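Long-range contacts in glycosyl hydrolase (Rhizobium leguminosarum bv. trifolii, PDB 5NDX), which probably hydrolyses O-glycosidic bonds as a family 39 glycosyl hydrolase, being the bacterial orthologue of human alpha-L-iduronidase: residues Pro435-Cys441 with Ile498-Asp504; Glu429-Pro435 with Glu505-Ser509; Pro526-Pro532 with Asp608-Ser614; Leu371-Leu375 with Leu519-Leu523. The protein carries 2 engineered substitutions. All coordinates share one frame; numbering follows the deposited sequence.

Contact 1. Residues Pro435-Cys441 with Ile498-Asp504; sequences PGRHAIC and ISVVACD. Unlike the reference sequence in segment 435-441: Ile440 (reference Leu).
His438 and Val501 exchange two backbone hydrogen bonds. His438 N gives to Val501 O over 2.9 Å. Val501 N returns to His438 O over 2.7 Å, nearly straight at 174°. Two residues on, Ile440 N reaches Ser499 O at 2.8 Å, and Ser499 N bonds back to Ile440 O. Between these pairs Ala439 faces Val500 as a non-hydrogen-bonded pair. On the face with His438 and Val501, Ile440 CD1 meets Val501 CG2 at 3.8 Å. Ile440, a leucine in the reference sequence, has CG1 anti to the carbonyl carbon (chi1 -56°) and the chain then runs extended, which brings CD1 against the valine branch. Cys503 SG also lies obliquely to the His438 ring, but this cysteine is poorly ordered and the detail is doubtful.

The two strands, 436-445 and 493-503, are antiparallel neighbours in a mixed beta sheet, and 493-503 is its outermost strand on this side. The axes of 436-441 and 499-503 come within 4.6 Å.

On the other face, Arg437 NE passes Val500 CG1 at 3.8 Å, and Ala439 CB meets Ile498 CG2 at 4.0 Å. Further out, Arg437 NH1 makes a salt bridge to Asp527. The His438 ring is held through NE2 by a hydrogen bond to Val434 O, and it also touches Val524 and Pro526 of the next strand, 518-526.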
# COMPACT_ATOMS: atom_id res chain seq x y z
N PRO A 435 -19.54 24.97 13.33
CA PRO A 435 -20.41 24.51 14.43
C PRO A 435 -21.55 23.58 14.02
O PRO A 435 -21.99 23.62 12.89
CB PRO A 435 -20.86 25.82 15.10
CG PRO A 435 -19.64 26.70 14.93
CD PRO A 435 -19.24 26.42 13.48
N GLY A 436 -21.96 22.71 14.95
CA GLY A 436 -22.78 21.54 14.66
C GLY A 436 -22.10 20.33 15.27
O GLY A 436 -20.95 20.43 15.70
N ARG A 437 -22.83 19.22 15.34
CA ARG A 437 -22.37 17.98 15.93
C ARG A 437 -21.22 17.41 15.10
O ARG A 437 -21.26 17.37 13.86
CB ARG A 437 -23.39 16.85 15.81
CG ARG A 437 -24.58 16.76 16.72
CD ARG A 437 -25.63 15.88 16.01
NE ARG A 437 -25.78 14.55 16.57
CZ ARG A 437 -26.19 13.46 15.91
NH1 ARG A 437 -26.46 13.47 14.61
NH2 ARG A 437 -26.29 12.30 16.56
N HIS A 438 -20.28 16.84 15.81
CA HIS A 438 -19.20 16.07 15.19
C HIS A 438 -19.02 14.79 15.94
O HIS A 438 -19.27 14.72 17.17
CB HIS A 438 -17.91 16.87 15.26
CG HIS A 438 -17.91 18.06 14.37
ND1 HIS A 438 -17.33 18.05 13.12
CD2 HIS A 438 -18.45 19.28 14.53
CE1 HIS A 438 -17.49 19.24 12.56
NE2 HIS A 438 -18.17 20.00 13.39
N ALA A 439 -18.51 13.81 15.23
CA ALA A 439 -18.14 12.52 15.82
C ALA A 439 -16.61 12.40 15.80
O ALA A 439 -15.94 12.81 14.83
CB ALA A 439 -18.76 11.39 15.04
N ILE A 440 -16.08 11.90 16.91
CA ILE A 440 -14.64 11.67 17.08
C ILE A 440 -14.40 10.16 17.05
O ILE A 440 -14.94 9.46 17.90
CB ILE A 440 -14.14 12.26 18.39
CG1 ILE A 440 -14.50 13.75 18.47
CG2 ILE A 440 -12.62 12.07 18.53
CD1 ILE A 440 -14.27 14.35 19.88
N CYS A 441 -13.62 9.68 16.06
CA CYS A 441 -13.24 8.29 15.90
C CYS A 441 -11.75 8.20 16.10
O CYS A 441 -11.01 8.95 15.47
CB CYS A 441 -13.57 7.74 14.49
SG CYS A 441 -15.24 8.20 13.95
N ILE A 498 -16.73 5.46 19.58
CA ILE A 498 -16.88 6.75 18.91
C ILE A 498 -17.68 7.67 19.84
O ILE A 498 -18.66 7.26 20.44
CB ILE A 498 -17.61 6.56 17.54
CG1 ILE A 498 -16.69 5.80 16.56
CG2 ILE A 498 -18.06 7.89 16.94
CD1 ILE A 498 -17.42 5.31 15.32
N SER A 499 -17.24 8.89 20.00
CA SER A 499 -18.05 9.84 20.72
C SER A 499 -18.62 10.96 19.83
O SER A 499 -17.98 11.42 18.88
CB SER A 499 -17.30 10.37 21.92
OG SER A 499 -16.07 10.83 21.63
N VAL A 500 -19.84 11.36 20.12
CA VAL A 500 -20.48 12.43 19.39
C VAL A 500 -20.51 13.66 20.30
O VAL A 500 -20.92 13.60 21.46
CB VAL A 500 -21.90 11.99 18.92
CG1 VAL A 500 -22.65 13.12 18.23
CG2 VAL A 500 -21.80 10.81 17.98
N VAL A 501 -20.06 14.78 19.78
CA VAL A 501 -19.91 15.99 20.60
C VAL A 501 -20.73 17.11 19.92
O VAL A 501 -20.65 17.33 18.69
CB VAL A 501 -18.42 16.40 20.65
CG1 VAL A 501 -18.26 17.73 21.36
CG2 VAL A 501 -17.60 15.36 21.43
N ALA A 502 -21.53 17.79 20.71
CA ALA A 502 -22.30 18.95 20.23
C ALA A 502 -21.41 20.17 20.31
O ALA A 502 -21.47 20.88 21.30
CB ALA A 502 -23.55 19.14 21.09
N CYS A 503 -20.58 20.41 19.28
CA CYS A 503 -19.54 21.49 19.32
C CYS A 503 -20.00 22.77 18.59
O CYS A 503 -19.58 23.09 17.45
CB CYS A 503 -18.15 21.00 18.85
SG CYS A 503 -17.80 20.94 17.06
N ASP A 504 -20.95 23.40 19.26
CA ASP A 504 -21.30 24.83 19.19
C ASP A 504 -20.14 25.86 19.02
O ASP A 504 -20.32 26.88 18.37
CB ASP A 504 -22.07 25.17 20.47
CG ASP A 504 -21.39 24.62 21.72
OD1 ASP A 504 -20.68 23.58 21.62
OD2 ASP A 504 -21.53 25.23 22.81

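Contact 2. Residues Glu429-Pro435 with Glu505-Ser509; sequences EVSGLVP and EGRIS
Ser431 CB sits over the centre of one face of the Arg507 guanidinium, 3.4 Å above its plane. The arginine chain runs extended from CG to NE and carries the flat group out to the serine. Arg507 NE also pairs with Glu505 OE1 in a salt bridge at 3.3 Å, which steadies the group from its own segment. Ser431 OG has a weak hydrogen bond to Asn8.

Val430 and Ile508 extend together on the same face of the sheet. Ile508 CG1 stands between the backbone N and the carbonyl carbon (chi1 66°), and together with chi2 near 90° this brings CD1 to within 3.9 Å of Val430 CG2. The other branch, Ile508 CG2, meets Leu433 CD1 at 4.1 Å. On the opposite face Glu429 CG runs past Ser509 CB, while Glu429 OE2 is bound by Arg427 and Arg6.

The backbone pairing sets these residues opposite each other. Val430 and Ile508 form a hydrogen-bonded pair, with Ile508 N 2.8 Å from Val430 O. Past the strands, Leu433 N gives to a lone pair of Gly506 O over 3.0 Å. A water accepts from Gly432 N at 2.8 Å and donates to Glu505 O at 3.0 Å. A side chain on Gly506 would run into Leu433 O.

Strands 422-431 and 508-516 are an antiparallel pair at one end of the mixed sheet. Leu433 and Ile508 both touch Val524 of strand 518-526, near the sheet's other end, a layering consistent with a beta sandwich.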
# COMPACT_ATOMS: atom_id res chain seq x y z
N GLU A 429 -6.35 19.06 20.69
CA GLU A 429 -7.43 20.02 20.52
C GLU A 429 -7.59 20.29 19.03
O GLU A 429 -6.62 20.49 18.33
CB GLU A 429 -7.10 21.32 21.28
CG GLU A 429 -7.04 21.04 22.78
CD GLU A 429 -6.67 22.21 23.68
OE1 GLU A 429 -6.56 23.34 23.17
OE2 GLU A 429 -6.50 22.01 24.91
N VAL A 430 -8.82 20.28 18.55
CA VAL A 430 -9.07 20.64 17.17
C VAL A 430 -10.05 21.83 17.23
O VAL A 430 -11.12 21.71 17.81
CB VAL A 430 -9.69 19.51 16.36
CG1 VAL A 430 -9.93 19.97 14.91
CG2 VAL A 430 -8.81 18.28 16.36
N SER A 431 -9.67 22.94 16.63
CA SER A 431 -10.51 24.13 16.58
C SER A 431 -10.82 24.50 15.13
O SER A 431 -10.36 23.87 14.20
CB SER A 431 -9.80 25.29 17.29
OG SER A 431 -8.61 25.59 16.62
N GLY A 432 -11.62 25.54 14.97
CA GLY A 432 -11.96 26.07 13.64
C GLY A 432 -12.92 25.18 12.90
O GLY A 432 -12.95 25.22 11.70
N LEU A 433 -13.68 24.34 13.60
CA LEU A 433 -14.60 23.43 12.89
C LEU A 433 -15.87 24.25 12.65
O LEU A 433 -16.13 25.19 13.38
CB LEU A 433 -14.98 22.23 13.76
CG LEU A 433 -13.86 21.22 14.09
CD1 LEU A 433 -14.29 20.34 15.26
CD2 LEU A 433 -13.48 20.43 12.88
N VAL A 434 -16.70 23.83 11.71
CA VAL A 434 -18.00 24.47 11.50
C VAL A 434 -18.94 24.02 12.61
O VAL A 434 -19.14 22.82 12.79
CB VAL A 434 -18.62 24.05 10.16
CG1 VAL A 434 -20.03 24.68 10.02
CG2 VAL A 434 -17.69 24.45 9.02
N PRO A 435 -19.54 24.97 13.33
CA PRO A 435 -20.41 24.51 14.43
C PRO A 435 -21.55 23.58 14.02
O PRO A 435 -21.99 23.62 12.89
CB PRO A 435 -20.86 25.82 15.10
CG PRO A 435 -19.64 26.70 14.93
CD PRO A 435 -19.24 26.42 13.48
N GLU A 505 -18.97 25.61 19.62
CA GLU A 505 -17.81 26.51 19.53
C GLU A 505 -16.84 26.10 18.39
O GLU A 505 -15.81 26.73 18.18
CB GLU A 505 -17.10 26.50 20.87
CG GLU A 505 -16.27 27.73 21.18
CD GLU A 505 -15.30 27.49 22.34
OE1 GLU A 505 -14.09 27.83 22.21
OE2 GLU A 505 -15.76 26.95 23.38
N GLY A 506 -17.16 25.04 17.65
CA GLY A 506 -16.24 24.48 16.68
C GLY A 506 -14.92 23.91 17.22
O GLY A 506 -13.93 23.90 16.51
N ARG A 507 -14.90 23.46 18.47
CA ARG A 507 -13.70 22.87 19.12
C ARG A 507 -14.02 21.48 19.60
O ARG A 507 -15.12 21.23 20.07
CB ARG A 507 -13.27 23.64 20.36
CG ARG A 507 -12.81 25.02 20.03
CD ARG A 507 -11.98 25.67 21.13
NE ARG A 507 -11.37 26.89 20.56
CZ ARG A 507 -10.07 27.10 20.30
NH1 ARG A 507 -9.68 28.26 19.76
NH2 ARG A 507 -9.13 26.18 20.59
N ILE A 508 -13.07 20.57 19.51
CA ILE A 508 -13.15 19.33 20.28
C ILE A 508 -11.81 19.12 20.95
O ILE A 508 -10.82 19.73 20.59
CB ILE A 508 -13.56 18.09 19.46
CG1 ILE A 508 -12.50 17.71 18.42
CG2 ILE A 508 -14.91 18.27 18.80
CD1 ILE A 508 -11.40 16.79 18.92
N SER A 509 -11.77 18.25 21.94
CA SER A 509 -10.52 17.87 22.53
C SER A 509 -10.62 16.48 23.11
O SER A 509 -11.72 16.03 23.47
CB SER A 509 -10.09 18.90 23.60
OG SER A 509 -10.93 18.87 24.76
O HOH W 1 -13.11 26.94 16.94

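Contact 3. Residues Pro526-Pro532 with Asp608-Ser614; sequences PDVGVPP and DAFGRRS. With SO4 (sulfate ion), chain G.
Arg612 grips Asp527 end-on: NH1 and NH2 each lie 2.8 Å from the one oxygen OD1. That oxygen is in the guanidinium plane, but the carboxylate plane is turned 45° against it. Along its other edge Arg612 holds Asp608, with NE 2.8 Å from OD2 on the syn lone pair and NH2 giving to the same atom. The arginine chain bends at chi3 (-66°), which helps bring the guanidinium between the two carboxylates. The three residues form a salt-bridge network between two loops. One follows strand 518-526 of the mixed sheet. The other belongs to the C-terminal all-beta part, which is consistent with the fibronectin type III-like domain of the human enzyme.

Each carboxylate is positioned by its own loop. Asp527 OD1 also takes Gly529 N at 2.9 Å, an Asx turn, and OD2 pairs with Arg437. Asp608 opens a type I turn to Gly611, and its OD1 accepts from Arg612 N. A water donates to both Asp608 OD2 and Val530 O. With a leucine in place of Arg612, Asp608 would probably lose its charge mate and the two loops their ionic link.

Packing surrounds the guanidinium. Val530 O lies 3.3 Å above one face and Phe610 CB is over the opposite one. Asp527 CB rests over the Phe610 ring face as a CH-pi contact, 4.0 Å from the centroid. The prolines close the far end: Pro532 CD touches Arg612 O, and Pro531 CB comes within 3.3 Å of Arg613 O.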
# COMPACT_ATOMS: atom_id res chain seq x y z
N PRO A 526 -18.22 15.94 10.48
CA PRO A 526 -19.49 16.60 10.72
C PRO A 526 -20.66 15.67 10.44
O PRO A 526 -20.50 14.62 9.87
CB PRO A 526 -19.47 17.77 9.73
CG PRO A 526 -18.66 17.24 8.58
CD PRO A 526 -17.56 16.44 9.26
N ASP A 527 -21.83 16.06 10.91
CA ASP A 527 -23.06 15.32 10.70
C ASP A 527 -23.69 15.82 9.37
O ASP A 527 -24.09 16.96 9.27
CB ASP A 527 -24.00 15.57 11.88
CG ASP A 527 -25.33 14.85 11.75
OD1 ASP A 527 -25.54 14.09 10.81
OD2 ASP A 527 -26.18 15.05 12.62
N VAL A 528 -23.73 15.00 8.33
CA VAL A 528 -24.33 15.46 7.07
C VAL A 528 -25.88 15.37 7.11
O VAL A 528 -26.49 15.70 6.17
CB VAL A 528 -23.78 14.75 5.83
CG1 VAL A 528 -22.26 14.90 5.76
CG2 VAL A 528 -24.20 13.25 5.78
N GLY A 529 -26.47 14.83 8.16
CA GLY A 529 -27.90 14.87 8.31
C GLY A 529 -28.66 13.65 7.82
O GLY A 529 -29.84 13.55 8.13
N VAL A 530 -28.03 12.74 7.08
CA VAL A 530 -28.71 11.57 6.50
C VAL A 530 -27.83 10.32 6.70
O VAL A 530 -26.64 10.46 6.94
CB VAL A 530 -28.97 11.76 4.98
CG1 VAL A 530 -29.97 12.89 4.75
CG2 VAL A 530 -27.73 12.11 4.21
N PRO A 531 -28.40 9.12 6.55
CA PRO A 531 -27.58 7.94 6.63
C PRO A 531 -26.59 7.88 5.47
O PRO A 531 -26.75 8.56 4.49
CB PRO A 531 -28.59 6.78 6.55
CG PRO A 531 -29.93 7.40 6.80
CD PRO A 531 -29.81 8.78 6.23
N PRO A 532 -25.51 7.12 5.64
CA PRO A 532 -24.53 6.99 4.58
C PRO A 532 -25.08 6.17 3.39
O PRO A 532 -26.02 5.38 3.55
CB PRO A 532 -23.44 6.17 5.27
CG PRO A 532 -24.20 5.29 6.17
CD PRO A 532 -25.33 6.12 6.70
N ASP A 608 -22.27 5.11 9.58
CA ASP A 608 -21.51 6.31 9.74
C ASP A 608 -21.11 6.43 11.22
O ASP A 608 -21.53 5.63 12.07
CB ASP A 608 -22.24 7.53 9.21
CG ASP A 608 -23.50 7.89 9.99
OD1 ASP A 608 -23.70 7.43 11.13
OD2 ASP A 608 -24.30 8.67 9.41
N ALA A 609 -20.35 7.45 11.52
CA ALA A 609 -19.84 7.60 12.88
C ALA A 609 -20.94 8.06 13.87
O ALA A 609 -20.74 8.00 15.08
CB ALA A 609 -18.65 8.55 12.88
N PHE A 610 -22.12 8.45 13.37
CA PHE A 610 -23.24 8.78 14.23
C PHE A 610 -24.12 7.56 14.51
O PHE A 610 -25.17 7.71 15.03
CB PHE A 610 -24.02 9.97 13.63
CG PHE A 610 -23.15 11.17 13.43
CD1 PHE A 610 -22.37 11.29 12.30
CD2 PHE A 610 -23.03 12.12 14.42
CE1 PHE A 610 -21.53 12.36 12.13
CE2 PHE A 610 -22.16 13.19 14.27
CZ PHE A 610 -21.42 13.30 13.13
N GLY A 611 -23.67 6.35 14.16
CA GLY A 611 -24.44 5.14 14.32
C GLY A 611 -25.54 4.87 13.27
O GLY A 611 -26.24 3.90 13.39
N ARG A 612 -25.68 5.69 12.23
CA ARG A 612 -26.74 5.43 11.26
C ARG A 612 -26.33 4.38 10.22
O ARG A 612 -25.26 4.47 9.65
CB ARG A 612 -27.17 6.72 10.57
CG ARG A 612 -27.73 7.74 11.55
CD ARG A 612 -28.01 9.08 10.88
NE ARG A 612 -26.74 9.69 10.45
CZ ARG A 612 -26.45 10.99 10.49
NH1 ARG A 612 -27.30 11.88 10.94
NH2 ARG A 612 -25.28 11.41 10.02
N ARG A 613 -27.21 3.43 9.98
CA ARG A 613 -27.03 2.40 8.96
C ARG A 613 -27.47 2.88 7.62
O ARG A 613 -28.43 3.61 7.52
CB ARG A 613 -27.83 1.14 9.30
CG ARG A 613 -27.24 -0.08 8.60
CD ARG A 613 -27.99 -1.41 8.80
NE ARG A 613 -29.43 -1.49 8.53
CZ ARG A 613 -30.07 -1.16 7.41
NH1 ARG A 613 -29.45 -0.62 6.38
NH2 ARG A 613 -31.38 -1.33 7.33
N SER A 614 -26.78 2.48 6.56
CA SER A 614 -27.22 2.80 5.20
C SER A 614 -28.59 2.13 5.08
O SER A 614 -28.70 0.95 5.40
CB SER A 614 -26.28 2.26 4.12
OG SER A 614 -25.95 0.91 4.35
S SO4 G . -30.06 -0.46 12.76
O1 SO4 G . -30.94 -0.14 13.91
O2 SO4 G . -29.16 0.69 12.50
O3 SO4 G . -29.25 -1.66 13.07
O4 SO4 G . -30.88 -0.72 11.55
O HOH W 2 -24.03 9.68 6.99

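Contact 4. Residues Leu371-Leu375 with Leu519-Leu523; sequences LLATL and LTQVL
Gln521 reaches the 371-375 segment because its CG is anti to the backbone N (chi1 -160°) and the chain then bends at chi2 (71°). The bend lays the amide against the C-terminal part of helix 364-372, which packs on strand 518-526 of the mixed beta sheet. Gln521 CD comes 3.3 Å from Leu371 O. Its NE2 is 3.2 Å from Thr374 OG1, but the angle is too poor for a hydrogen bond. The amide is satisfied instead by strand 407-413, through OE1 to Ser410 and NE2 to Ser408. A leucine in place of Gln521 would probably leave both serine hydroxyls without their amide partner at this buried contact.

Leu371 O is gripped twice, by Thr374 N and by Thr374 OG1 at 2.7 Å. Leu372 to Leu375 form a type I turn. The side chains of Leu371 and Gln521 run antiparallel alongside one another, with Leu371 CG and Gln521 CB 3.7 Å apart. Leu371 CD2 goes on to meet Leu519 CG at 4.1 Å. Leu375 comes in crosswise to Gln521, its CD2 3.5 Å from NE2. Leu523 CD2 packs on Thr374 CB at 3.9 Å.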
# COMPACT_ATOMS: atom_id res chain seq x y z
N LEU A 371 -5.21 3.24 7.82
CA LEU A 371 -5.31 4.45 8.56
C LEU A 371 -4.89 5.64 7.75
O LEU A 371 -5.58 6.65 7.73
CB LEU A 371 -4.54 4.39 9.89
CG LEU A 371 -5.30 3.86 11.10
CD1 LEU A 371 -5.83 2.49 10.88
CD2 LEU A 371 -4.42 3.82 12.33
N LEU A 372 -3.73 5.56 7.14
CA LEU A 372 -3.20 6.67 6.35
C LEU A 372 -4.12 7.04 5.13
O LEU A 372 -4.15 8.21 4.69
CB LEU A 372 -1.77 6.36 5.86
CG LEU A 372 -0.69 6.23 6.93
CD1 LEU A 372 0.55 5.56 6.38
CD2 LEU A 372 -0.31 7.59 7.43
N ALA A 373 -4.87 6.06 4.64
CA ALA A 373 -5.74 6.24 3.50
C ALA A 373 -6.87 7.21 3.82
O ALA A 373 -7.40 7.78 2.90
CB ALA A 373 -6.34 4.92 3.08
N THR A 374 -7.20 7.39 5.11
CA THR A 374 -8.25 8.32 5.54
C THR A 374 -7.87 9.77 5.54
O THR A 374 -8.71 10.60 5.88
CB THR A 374 -8.77 8.00 6.96
OG1 THR A 374 -7.75 8.29 7.96
CG2 THR A 374 -9.18 6.55 7.04
N LEU A 375 -6.62 10.10 5.25
CA LEU A 375 -6.19 11.48 5.31
C LEU A 375 -6.88 12.32 4.23
O LEU A 375 -7.31 11.81 3.21
CB LEU A 375 -4.68 11.59 5.21
CG LEU A 375 -3.91 11.16 6.48
CD1 LEU A 375 -2.44 10.87 6.20
CD2 LEU A 375 -4.05 12.21 7.56
N LEU A 519 0.63 4.08 16.01
CA LEU A 519 0.01 4.96 15.03
C LEU A 519 -1.42 5.15 15.47
O LEU A 519 -2.13 4.18 15.70
CB LEU A 519 0.03 4.31 13.63
CG LEU A 519 -0.56 5.17 12.51
CD1 LEU A 519 0.19 6.50 12.34
CD2 LEU A 519 -0.52 4.39 11.16
N THR A 520 -1.84 6.39 15.57
CA THR A 520 -3.20 6.74 15.94
C THR A 520 -3.81 7.56 14.79
O THR A 520 -3.19 8.49 14.29
CB THR A 520 -3.24 7.61 17.19
OG1 THR A 520 -2.52 6.99 18.25
CG2 THR A 520 -4.65 7.86 17.69
N GLN A 521 -5.05 7.25 14.40
CA GLN A 521 -5.77 8.10 13.43
C GLN A 521 -6.96 8.72 14.15
O GLN A 521 -7.75 8.01 14.78
CB GLN A 521 -6.21 7.27 12.22
CG GLN A 521 -6.52 8.10 10.99
CD GLN A 521 -5.28 8.67 10.37
OE1 GLN A 521 -4.17 8.13 10.54
NE2 GLN A 521 -5.45 9.76 9.63
N VAL A 522 -7.03 10.05 14.14
CA VAL A 522 -8.13 10.78 14.75
C VAL A 522 -8.98 11.37 13.59
O VAL A 522 -8.49 12.15 12.77
CB VAL A 522 -7.59 11.92 15.59
CG1 VAL A 522 -8.75 12.66 16.28
CG2 VAL A 522 -6.55 11.39 16.62
N LEU A 523 -10.25 10.98 13.53
CA LEU A 523 -11.19 11.48 12.56
C LEU A 523 -12.21 12.27 13.33
O LEU A 523 -12.76 11.76 14.32
CB LEU A 523 -11.88 10.33 11.83
CG LEU A 523 -10.95 9.34 11.12
CD1 LEU A 523 -11.72 8.12 10.59
CD2 LEU A 523 -10.23 10.01 10.02

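In the fold
Contacts 1, 2 and 4 all reach the mixed beta sheet. Contact 1 pairs strands 436-445 and 493-503, and contact 2 pairs 422-431 with 508-516, at the two ends of the strand order. Their centres are nevertheless about 9 Å apart, and they share Pro435 and touch through Ile440 and Ile508. The two edges thus come together, as in a beta sandwich. Contact 4 reaches strand 518-526, the neighbour of 436-445, and its centre is about 17 Å from that of contact 1. Along the chain, contact 1 is nested within contact 2, and both within contact 4. Contact 3 follows in series, touches contact 1 through Arg437, and links the sandwich to the C-terminal beta part. All four lie away from the ligand pockets.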